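Side-chain contacts in homoserine dehydrogenase (Thermoplasma acidophilum, PDB 3ING), which probably catalyses the NADP(H)-dependent reduction of aspartate semialdehyde to homoserine on the way to threonine and methionine: residues 15-20 with 60-65; 21-26 with 35-40. All blocks are in the same frame, centred on the assembly; numbering follows the deposited sequence.

Interaction 1 of 2, residues 15-20 with 60-65. With NDP (NADPH dihydro-nicotinamide-adenine-dinucleotide phosphate), chain C.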
ATOM      1  N   VAL A  15      20.435  -6.809  -7.454  1.00 20.36           N
ATOM      2  CA  VAL A  15      18.985  -6.934  -7.440  1.00 21.90           C
ATOM      3  C   VAL A  15      18.545  -8.222  -8.155  1.00 19.96           C
ATOM      4  O   VAL A  15      17.789  -8.997  -7.619  1.00 17.65           O
ATOM      5  CB  VAL A  15      18.289  -5.695  -8.092  1.00 23.00           C
ATOM      6  CG1 VAL A  15      16.803  -5.943  -8.245  1.00 21.18           C
ATOM      7  CG2 VAL A  15      18.540  -4.392  -7.283  1.00 23.43           C
ATOM      8  N   GLY A  16      19.017  -8.430  -9.380  1.00 20.06           N
ATOM      9  CA  GLY A  16      18.638  -9.604 -10.154  1.00 22.02           C
ATOM     10  C   GLY A  16      18.963 -10.956  -9.531  1.00 19.86           C
ATOM     11  O   GLY A  16      18.143 -11.882  -9.602  1.00 21.58           O
ATOM     12  N   LEU A  17      20.113 -11.106  -8.868  1.00 21.85           N
ATOM     13  CA  LEU A  17      20.372 -12.408  -8.221  1.00 20.67           C
ATOM     14  C   LEU A  17      19.373 -12.618  -7.073  1.00 22.28           C
ATOM     15  O   LEU A  17      18.910 -13.722  -6.868  1.00 20.51           O
ATOM     16  CB  LEU A  17      21.810 -12.522  -7.757  1.00 20.64           C
ATOM     17  CG  LEU A  17      22.357 -13.912  -7.464  1.00 21.87           C
ATOM     18  CD1 LEU A  17      22.154 -14.877  -8.652  1.00 22.36           C
ATOM     19  CD2 LEU A  17      23.848 -13.822  -7.075  1.00 20.15           C
ATOM     20  N   ASN A  18      19.015 -11.553  -6.356  1.00 20.98           N
ATOM     21  CA  ASN A  18      17.996 -11.647  -5.302  1.00 21.11           C
ATOM     22  C   ASN A  18      16.612 -11.925  -5.861  1.00 21.54           C
ATOM     23  O   ASN A  18      15.759 -12.509  -5.192  1.00 20.98           O
ATOM     24  CB  ASN A  18      17.979 -10.370  -4.436  1.00 20.76           C
ATOM     25  CG  ASN A  18      19.052 -10.381  -3.360  1.00 22.14           C
ATOM     26  OD1 ASN A  18      19.243 -11.395  -2.713  1.00 21.60           O
ATOM     27  ND2 ASN A  18      19.764  -9.261  -3.192  1.00 19.73           N
ATOM     28  N   VAL A  19      16.367 -11.475  -7.086  1.00 20.92           N
ATOM     29  CA  VAL A  19      15.105 -11.797  -7.732  1.00 20.10           C
ATOM     30  C   VAL A  19      14.993 -13.324  -7.933  1.00 21.69           C
ATOM     31  O   VAL A  19      13.972 -13.948  -7.601  1.00 18.93           O
ATOM     32  CB  VAL A  19      14.910 -11.018  -9.063  1.00 22.15           C
ATOM     33  CG1 VAL A  19      13.829 -11.667  -9.895  1.00 21.04           C
ATOM     34  CG2 VAL A  19      14.566  -9.496  -8.797  1.00 15.85           C
ATOM     35  N   LEU A  20      16.084 -13.935  -8.384  1.00 19.28           N
ATOM     36  CA  LEU A  20      16.131 -15.378  -8.517  1.00 20.93           C
ATOM     37  C   LEU A  20      15.979 -16.059  -7.152  1.00 19.82           C
ATOM     38  O   LEU A  20      15.270 -17.040  -7.020  1.00 20.25           O
ATOM     39  CB  LEU A  20      17.463 -15.805  -9.162  1.00 19.07           C
ATOM     40  CG  LEU A  20      17.689 -15.480 -10.638  1.00 21.88           C
ATOM     41  CD1 LEU A  20      19.002 -16.073 -11.146  1.00 22.79           C
ATOM     42  CD2 LEU A  20      16.523 -15.978 -11.483  1.00 18.11           C
ATOM     43  N   ASN A  60      26.180 -20.958  -9.434  1.00 19.80           N
ATOM     44  CA  ASN A  60      27.202 -20.715 -10.434  1.00 18.69           C
ATOM     45  C   ASN A  60      27.588 -19.231 -10.525  1.00 18.16           C
ATOM     46  O   ASN A  60      28.758 -18.897 -10.684  1.00 19.00           O
ATOM     47  CB  ASN A  60      26.760 -21.195 -11.815  1.00 16.83           C
ATOM     48  CG  ASN A  60      27.908 -21.228 -12.808  1.00 20.95           C
ATOM     49  OD1 ASN A  60      27.942 -20.477 -13.785  1.00 39.69           O
ATOM     50  ND2 ASN A  60      28.888 -22.067 -12.528  1.00 14.24           N
ATOM     51  N   LYS A  61      26.613 -18.345 -10.457  1.00 18.35           N
ATOM     52  CA  LYS A  61      26.886 -16.912 -10.447  1.00 19.60           C
ATOM     53  C   LYS A  61      27.662 -16.473  -9.195  1.00 20.32           C
ATOM     54  O   LYS A  61      28.634 -15.733  -9.291  1.00 23.37           O
ATOM     55  CB  LYS A  61      25.562 -16.165 -10.523  1.00 18.75           C
ATOM     56  CG  LYS A  61      25.640 -14.634 -10.649  1.00 21.61           C
ATOM     57  CD  LYS A  61      26.513 -14.170 -11.835  1.00 21.60           C
ATOM     58  CE  LYS A  61      26.431 -12.675 -11.992  1.00 17.85           C
ATOM     59  NZ  LYS A  61      27.297 -12.168 -13.137  1.00 17.79           N
ATOM     60  N   GLU A  62      27.209 -16.903  -8.031  1.00 20.71           N
ATOM     61  CA  GLU A  62      27.912 -16.633  -6.768  1.00 22.34           C
ATOM     62  C   GLU A  62      29.351 -17.105  -6.758  1.00 22.15           C
ATOM     63  O   GLU A  62      30.264 -16.395  -6.291  1.00 25.99           O
ATOM     64  CB  GLU A  62      27.215 -17.311  -5.591  1.00 21.26           C
ATOM     65  CG  GLU A  62      25.925 -16.636  -5.134  1.00 21.59           C
ATOM     66  CD  GLU A  62      25.148 -17.444  -4.085  1.00 26.14           C
ATOM     67  OE1 GLU A  62      25.511 -18.621  -3.836  1.00 28.04           O
ATOM     68  OE2 GLU A  62      24.144 -16.913  -3.521  1.00 23.20           O
ATOM     69  N   LYS A  63      29.566 -18.324  -7.220  1.00 18.64           N
ATOM     70  CA  LYS A  63      30.888 -18.909  -7.145  1.00 17.35           C
ATOM     71  C   LYS A  63      31.867 -18.432  -8.196  1.00 20.97           C
ATOM     72  O   LYS A  63      33.077 -18.364  -7.927  1.00 19.71           O
ATOM     73  CB  LYS A  63      30.795 -20.447  -7.212  1.00 17.46           C
ATOM     74  CG  LYS A  63      30.158 -21.069  -5.957  1.00 19.52           C
ATOM     75  CD  LYS A  63      30.090 -22.557  -6.006  1.00 22.80           C
ATOM     76  CE  LYS A  63      29.481 -23.140  -4.753  1.00 24.10           C
ATOM     77  NZ  LYS A  63      28.155 -22.531  -4.516  1.00 29.67           N
ATOM     78  N   THR A  64      31.374 -18.209  -9.413  1.00 21.65           N
ATOM     79  CA  THR A  64      32.231 -17.928 -10.543  1.00 19.83           C
ATOM     80  C   THR A  64      32.108 -16.549 -11.112  1.00 21.47           C
ATOM     81  O   THR A  64      32.924 -16.183 -11.972  1.00 24.43           O
ATOM     82  CB  THR A  64      31.957 -18.895 -11.762  1.00 19.43           C
ATOM     83  OG1 THR A  64      30.697 -18.584 -12.358  1.00 22.72           O
ATOM     84  CG2 THR A  64      32.048 -20.362 -11.345  1.00 15.08           C
ATOM     85  N   GLY A  65      31.069 -15.828 -10.714  1.00 22.28           N
ATOM     86  CA  GLY A  65      30.812 -14.481 -11.213  1.00 22.86           C
ATOM     87  C   GLY A  65      30.136 -14.455 -12.570  1.00 25.70           C
ATOM     88  O   GLY A  65      29.941 -13.374 -13.145  1.00 25.68           O
TER
HETATM   89  PA  NDP C 326      24.444  -4.407 -10.732  1.00 23.13           P
HETATM   90  O1A NDP C 326      24.794  -5.046  -9.450  1.00 20.48           O
HETATM   91  O2A NDP C 326      25.514  -3.625 -11.397  1.00 20.11           O
HETATM   92  O5B NDP C 326      23.943  -5.514 -11.789  1.00 21.40           O
HETATM   93  C5B NDP C 326      23.641  -5.268 -13.148  1.00 22.01           C
HETATM   94  C4B NDP C 326      23.446  -6.581 -13.890  1.00 22.11           C
HETATM   95  O4B NDP C 326      23.243  -6.371 -15.263  1.00 23.09           O
HETATM   96  C3B NDP C 326      24.701  -7.463 -13.833  1.00 20.62           C
HETATM   97  O3B NDP C 326      24.363  -8.834 -13.979  1.00 21.58           O
HETATM   98  C2B NDP C 326      25.480  -7.004 -15.019  1.00 19.44           C
HETATM   99  O2B NDP C 326      26.400  -7.940 -15.505  1.00 24.11           O
HETATM  100  C1B NDP C 326      24.355  -6.861 -16.009  1.00 18.91           C
HETATM  101  N9A NDP C 326      24.616  -5.947 -17.115  1.00 23.58           N
HETATM  102  C8A NDP C 326      25.382  -4.817 -17.183  1.00 26.33           C
HETATM  103  N7A NDP C 326      25.232  -4.290 -18.439  1.00 23.13           N
HETATM  104  C5A NDP C 326      24.389  -5.072 -19.129  1.00 26.50           C
HETATM  105  C6A NDP C 326      23.941  -4.973 -20.430  1.00 28.98           C
HETATM  106  N6A NDP C 326      24.086  -3.838 -21.109  1.00 41.16           N
HETATM  107  N1A NDP C 326      23.078  -5.931 -20.826  1.00 25.79           N
HETATM  108  C2A NDP C 326      22.690  -6.989 -20.028  1.00 29.38           C
HETATM  109  N3A NDP C 326      23.123  -7.101 -18.720  1.00 27.05           N
HETATM  110  C4A NDP C 326      23.975  -6.113 -18.315  1.00 22.86           C
HETATM  111  O3  NDP C 326      23.151  -3.472 -10.539  1.00 14.44           O
HETATM  112  PN  NDP C 326      22.032  -3.615  -9.394  1.00 19.47           P
HETATM  113  O1N NDP C 326      22.545  -3.001  -8.132  1.00 22.62           O
HETATM  114  O2N NDP C 326      21.576  -5.039  -9.405  1.00 19.22           O
HETATM  115  O5D NDP C 326      20.842  -2.651  -9.932  1.00 21.32           O
HETATM  116  C5D NDP C 326      20.150  -3.134 -11.085  1.00 22.36           C
HETATM  117  C4D NDP C 326      19.086  -2.117 -11.486  1.00 23.30           C
HETATM  118  O4D NDP C 326      18.195  -1.980 -10.403  1.00 22.88           O
HETATM  119  C3D NDP C 326      19.624  -0.736 -11.750  1.00 20.76           C
HETATM  120  O3D NDP C 326      19.067  -0.130 -12.922  1.00 18.82           O
HETATM  121  C2D NDP C 326      19.292   0.040 -10.490  1.00 20.15           C
HETATM  122  O2D NDP C 326      19.144   1.416 -10.717  1.00 20.22           O
HETATM  123  C1D NDP C 326      17.996  -0.614 -10.074  1.00 18.29           C
HETATM  124  N1N NDP C 326      17.673  -0.436  -8.669  1.00 18.16           N
HETATM  125  C2N NDP C 326      18.564  -0.853  -7.715  1.00 20.41           C
HETATM  126  C3N NDP C 326      18.401  -0.551  -6.370  1.00 24.90           C
HETATM  127  C7N NDP C 326      19.324  -1.158  -5.383  1.00 27.90           C
HETATM  128  O7N NDP C 326      18.774  -1.490  -4.165  1.00 34.74           O
HETATM  129  N7N NDP C 326      20.573  -1.487  -5.686  1.00 26.05           N
HETATM  130  C4N NDP C 326      17.062  -0.050  -5.840  1.00 25.56           C
HETATM  131  C5N NDP C 326      16.146   0.339  -6.966  1.00 19.13           C
HETATM  132  C6N NDP C 326      16.471   0.118  -8.303  1.00 17.90           C
HETATM  133  P2B NDP C 326      27.527  -8.627 -14.595  1.00 35.51           P
HETATM  134  O1X NDP C 326      28.332  -9.323 -15.659  1.00 36.04           O
HETATM  135  O2X NDP C 326      26.927  -9.490 -13.446  1.00 27.68           O
HETATM  136  O3X NDP C 326      28.264  -7.468 -14.001  1.00 20.80           O
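Three groups grip Lys61 NZ. The 2'-phosphate of NADPH supplies O2X, 2.7 Å from NZ; Asp42 adds a salt bridge; and Gly65 O, 2.9 Å from NZ, accepts from above its carbonyl plane, with the donor 58° out of it. Behind the ammonium group, the aliphatic part of Lys61 packs against Leu17. Leu17 CD1 lies 4.0 Å from Lys61 CG, and CD2 is almost as close to the same carbon, so both methyls abut it from one side. The lysine starts toward the helix of Leu17, but a bend at chi2 (54°) turns its outer chain off toward the phosphate. Leu17 CD2 also meets Glu62 CG at 4.0 Å, the side chains crossing at about a right angle; the carboxylate of Glu62 is salt-bridged to Arg21. An alanine at Lys61 would probably deprive O2X and Asp42 of this positive partner and Gly65 O of its side-chain donor, and a gap is likely to open beside Leu17. On the 15-20 side, Val15 N donates to the pyrophosphate oxygen O2N of NADPH across 2.9 Å, at a nearly straight 171°. No hydrogen bond runs between segments 15-20 and 60-65; the cofactor receives a backbone amide from one and a probably charged amine from the other, an arrangement consistent with recognition of the phosphate that distinguishes NADPH from NADH.

Interaction 2 of 2, residues 21-26 with 35-40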
ATOM      1  N   ARG A  21      16.644 -15.539  -6.132  1.00 18.84           N
ATOM      2  CA  ARG A  21      16.540 -16.152  -4.804  1.00 17.07           C
ATOM      3  C   ARG A  21      15.102 -16.151  -4.324  1.00 19.89           C
ATOM      4  O   ARG A  21      14.606 -17.183  -3.840  1.00 23.76           O
ATOM      5  CB  ARG A  21      17.413 -15.420  -3.783  1.00 19.07           C
ATOM      6  CG  ARG A  21      18.930 -15.639  -3.948  1.00 21.95           C
ATOM      7  CD  ARG A  21      19.770 -14.951  -2.862  1.00 19.56           C
ATOM      8  NE  ARG A  21      21.200 -15.092  -3.147  1.00 19.78           N
ATOM      9  CZ  ARG A  21      22.020 -14.121  -3.536  1.00 25.92           C
ATOM     10  NH1 ARG A  21      21.607 -12.872  -3.673  1.00 26.81           N
ATOM     11  NH2 ARG A  21      23.293 -14.401  -3.740  1.00 24.91           N
ATOM     12  N   ILE A  22      14.422 -15.013  -4.472  1.00 20.77           N
ATOM     13  CA  ILE A  22      13.025 -14.885  -4.032  1.00 20.02           C
ATOM     14  C   ILE A  22      12.113 -15.800  -4.819  1.00 24.60           C
ATOM     15  O   ILE A  22      11.282 -16.486  -4.240  1.00 22.50           O
ATOM     16  CB  ILE A  22      12.545 -13.409  -4.068  1.00 23.06           C
ATOM     17  CG1 ILE A  22      13.304 -12.628  -2.985  1.00 18.80           C
ATOM     18  CG2 ILE A  22      11.014 -13.288  -3.817  1.00 22.78           C
ATOM     19  CD1 ILE A  22      13.102 -11.129  -2.964  1.00 19.95           C
ATOM     20  N   ILE A  23      12.310 -15.873  -6.129  1.00 21.78           N
ATOM     21  CA  ILE A  23      11.522 -16.766  -6.970  1.00 22.97           C
ATOM     22  C   ILE A  23      11.740 -18.213  -6.560  1.00 23.65           C
ATOM     23  O   ILE A  23      10.792 -18.997  -6.437  1.00 25.53           O
ATOM     24  CB  ILE A  23      11.844 -16.583  -8.495  1.00 20.42           C
ATOM     25  CG1 ILE A  23      11.359 -15.211  -8.963  1.00 22.88           C
ATOM     26  CG2 ILE A  23      11.254 -17.805  -9.329  1.00 24.72           C
ATOM     27  CD1 ILE A  23      11.774 -14.790 -10.392  1.00 20.98           C
ATOM     28  N   ASP A  24      12.983 -18.569  -6.289  1.00 23.75           N
ATOM     29  CA  ASP A  24      13.292 -19.935  -5.934  1.00 25.09           C
ATOM     30  C   ASP A  24      12.638 -20.314  -4.576  1.00 27.36           C
ATOM     31  O   ASP A  24      12.046 -21.401  -4.425  1.00 25.25           O
ATOM     32  CB  ASP A  24      14.787 -20.139  -5.877  1.00 26.04           C
ATOM     33  CG  ASP A  24      15.154 -21.602  -5.846  1.00 31.42           C
ATOM     34  OD1 ASP A  24      14.514 -22.389  -6.574  1.00 40.85           O
ATOM     35  OD2 ASP A  24      16.086 -21.952  -5.104  1.00 41.10           O
ATOM     36  N   ALA A  25      12.687 -19.399  -3.622  1.00 24.02           N
ATOM     37  CA  ALA A  25      12.099 -19.634  -2.300  1.00 26.94           C
ATOM     38  C   ALA A  25      10.601 -19.723  -2.459  1.00 28.83           C
ATOM     39  O   ALA A  25       9.958 -20.562  -1.857  1.00 29.76           O
ATOM     40  CB  ALA A  25      12.494 -18.514  -1.329  1.00 25.09           C
ATOM     41  N   SER A  26      10.064 -18.882  -3.324  1.00 31.71           N
ATOM     42  CA  SER A  26       8.628 -18.845  -3.565  1.00 37.82           C
ATOM     43  C   SER A  26       8.109 -20.116  -4.169  1.00 38.61           C
ATOM     44  O   SER A  26       7.088 -20.648  -3.745  1.00 38.03           O
ATOM     45  CB  SER A  26       8.284 -17.705  -4.503  1.00 39.06           C
ATOM     46  OG  SER A  26       6.928 -17.819  -4.906  1.00 47.17           O
ATOM     47  N   ILE A  35       6.634 -19.495 -10.680  1.00 33.70           N
ATOM     48  CA  ILE A  35       7.319 -18.586 -11.600  1.00 30.55           C
ATOM     49  C   ILE A  35       8.453 -19.410 -12.214  1.00 28.93           C
ATOM     50  O   ILE A  35       9.331 -19.913 -11.507  1.00 29.48           O
ATOM     51  CB  ILE A  35       7.899 -17.352 -10.918  1.00 26.84           C
ATOM     52  CG1 ILE A  35       6.800 -16.521 -10.244  1.00 29.53           C
ATOM     53  CG2 ILE A  35       8.664 -16.527 -11.954  1.00 22.50           C
ATOM     54  CD1 ILE A  35       7.280 -15.435  -9.264  1.00 27.18           C
ATOM     55  N   LYS A  36       8.403 -19.573 -13.528  1.00 28.56           N
ATOM     56  CA  LYS A  36       9.375 -20.362 -14.265  1.00 28.53           C
ATOM     57  C   LYS A  36      10.282 -19.413 -15.038  1.00 27.83           C
ATOM     58  O   LYS A  36       9.808 -18.606 -15.843  1.00 26.71           O
ATOM     59  CB  LYS A  36       8.668 -21.322 -15.219  1.00 29.33           C
ATOM     60  CG  LYS A  36       9.593 -22.168 -16.072  1.00 34.50           C
ATOM     61  CD  LYS A  36       8.852 -23.262 -16.868  1.00 35.03           C
ATOM     62  N   VAL A  37      11.577 -19.523 -14.786  1.00 25.80           N
ATOM     63  CA  VAL A  37      12.568 -18.669 -15.428  1.00 25.47           C
ATOM     64  C   VAL A  37      13.042 -19.422 -16.650  1.00 24.86           C
ATOM     65  O   VAL A  37      13.604 -20.494 -16.534  1.00 25.39           O
ATOM     66  CB  VAL A  37      13.700 -18.348 -14.470  1.00 24.40           C
ATOM     67  CG1 VAL A  37      14.883 -17.713 -15.199  1.00 25.86           C
ATOM     68  CG2 VAL A  37      13.164 -17.434 -13.335  1.00 24.89           C
ATOM     69  N   VAL A  38      12.773 -18.876 -17.826  1.00 23.43           N
ATOM     70  CA  VAL A  38      13.136 -19.525 -19.082  1.00 22.96           C
ATOM     71  C   VAL A  38      14.262 -18.818 -19.829  1.00 21.61           C
ATOM     72  O   VAL A  38      14.698 -19.272 -20.890  1.00 23.10           O
ATOM     73  CB  VAL A  38      11.889 -19.665 -20.007  1.00 24.27           C
ATOM     74  CG1 VAL A  38      10.780 -20.420 -19.273  1.00 24.66           C
ATOM     75  CG2 VAL A  38      11.435 -18.313 -20.518  1.00 24.12           C
ATOM     76  N   GLY A  39      14.764 -17.721 -19.281  1.00 21.98           N
ATOM     77  CA  GLY A  39      15.924 -17.047 -19.854  1.00 18.85           C
ATOM     78  C   GLY A  39      16.543 -16.161 -18.799  1.00 20.34           C
ATOM     79  O   GLY A  39      15.830 -15.554 -18.011  1.00 20.63           O
ATOM     80  N   VAL A  40      17.861 -16.095 -18.756  1.00 19.78           N
ATOM     81  CA  VAL A  40      18.540 -15.269 -17.754  1.00 21.39           C
ATOM     82  C   VAL A  40      19.883 -14.823 -18.272  1.00 23.35           C
ATOM     83  O   VAL A  40      20.588 -15.616 -18.885  1.00 23.09           O
ATOM     84  CB  VAL A  40      18.706 -16.013 -16.382  1.00 25.78           C
ATOM     85  CG1 VAL A  40      19.473 -17.303 -16.539  1.00 29.56           C
ATOM     86  CG2 VAL A  40      19.372 -15.112 -15.364  1.00 23.49           C
TER
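Helical segment 21-26 packs over strand segment 35-40 with its backbone closest at Ile23, whose CA stands 6.5 Å from the CA of Ile35. The strand's alternation selects the partners: Ile35 and Val37 direct their CB atoms at the helix, while Lys36 between them points away. Ile23 makes all the helix-side contacts within 4.5 Å, using both branches. Its CG2 methyl, anti to the backbone N, sits over the start of the segment, 3.7 Å from Ile35 CB and 3.6 Å from Ile35 O. The methyl thus approaches a carbonyl that already accepts a hydrogen bond from Asn27 ND2. The longer branch, with chi1 at -68° and chi2 extended at 172°, brings CD1 to 3.9 Å from Ile35 CG2 and 4.2 Å from Val37 CG2. Ile35 returns the contact with its own CD1, 4.1 Å from Ile23 CG1, and the two isoleucine side chains cross at about a right angle. Every touching side chain is buried and no hydrogen bond spans the segments, so the contact between them is apolar; the Asn27 bond comes from the same helix. Ile7 of strand 4-10 and Ile54 of helix 54-64 also touch both Ile23 and Val37. On another face of the helix, Ile22 reaches Pro161 of the second subunit. Strands 4-10 and 34-41 run parallel as neighbours in the sheet, and helix 14-29 connects them; the isoleucine-valine cluster therefore forms part of the core between helix and sheet in the first beta-alpha-beta crossover of a Rossmann nucleotide-binding fold.

Overall arrangement
Interactions 1 and 2 use successive turns of helix 14-29, and their centres lie 12 Å apart. Two direct contacts join them: a salt bridge of 2.7 Å from Glu62 OE2 to Arg21 NH2, and packing of Leu20 CD2 against Val37 CG2 at 4.1 Å. Arg21 NH1 is also hydrogen-bonded to Asn18 OD1, tying the arginine back to segment 15-20. Only interaction 1 meets NADPH. In interaction 2 the side chain of Val37 remains about 13 Å from the cofactor, and that of Ile23 about 10 Å from that of Val15. The helix thus meets the cofactor near its N-terminal end and the sheet further along.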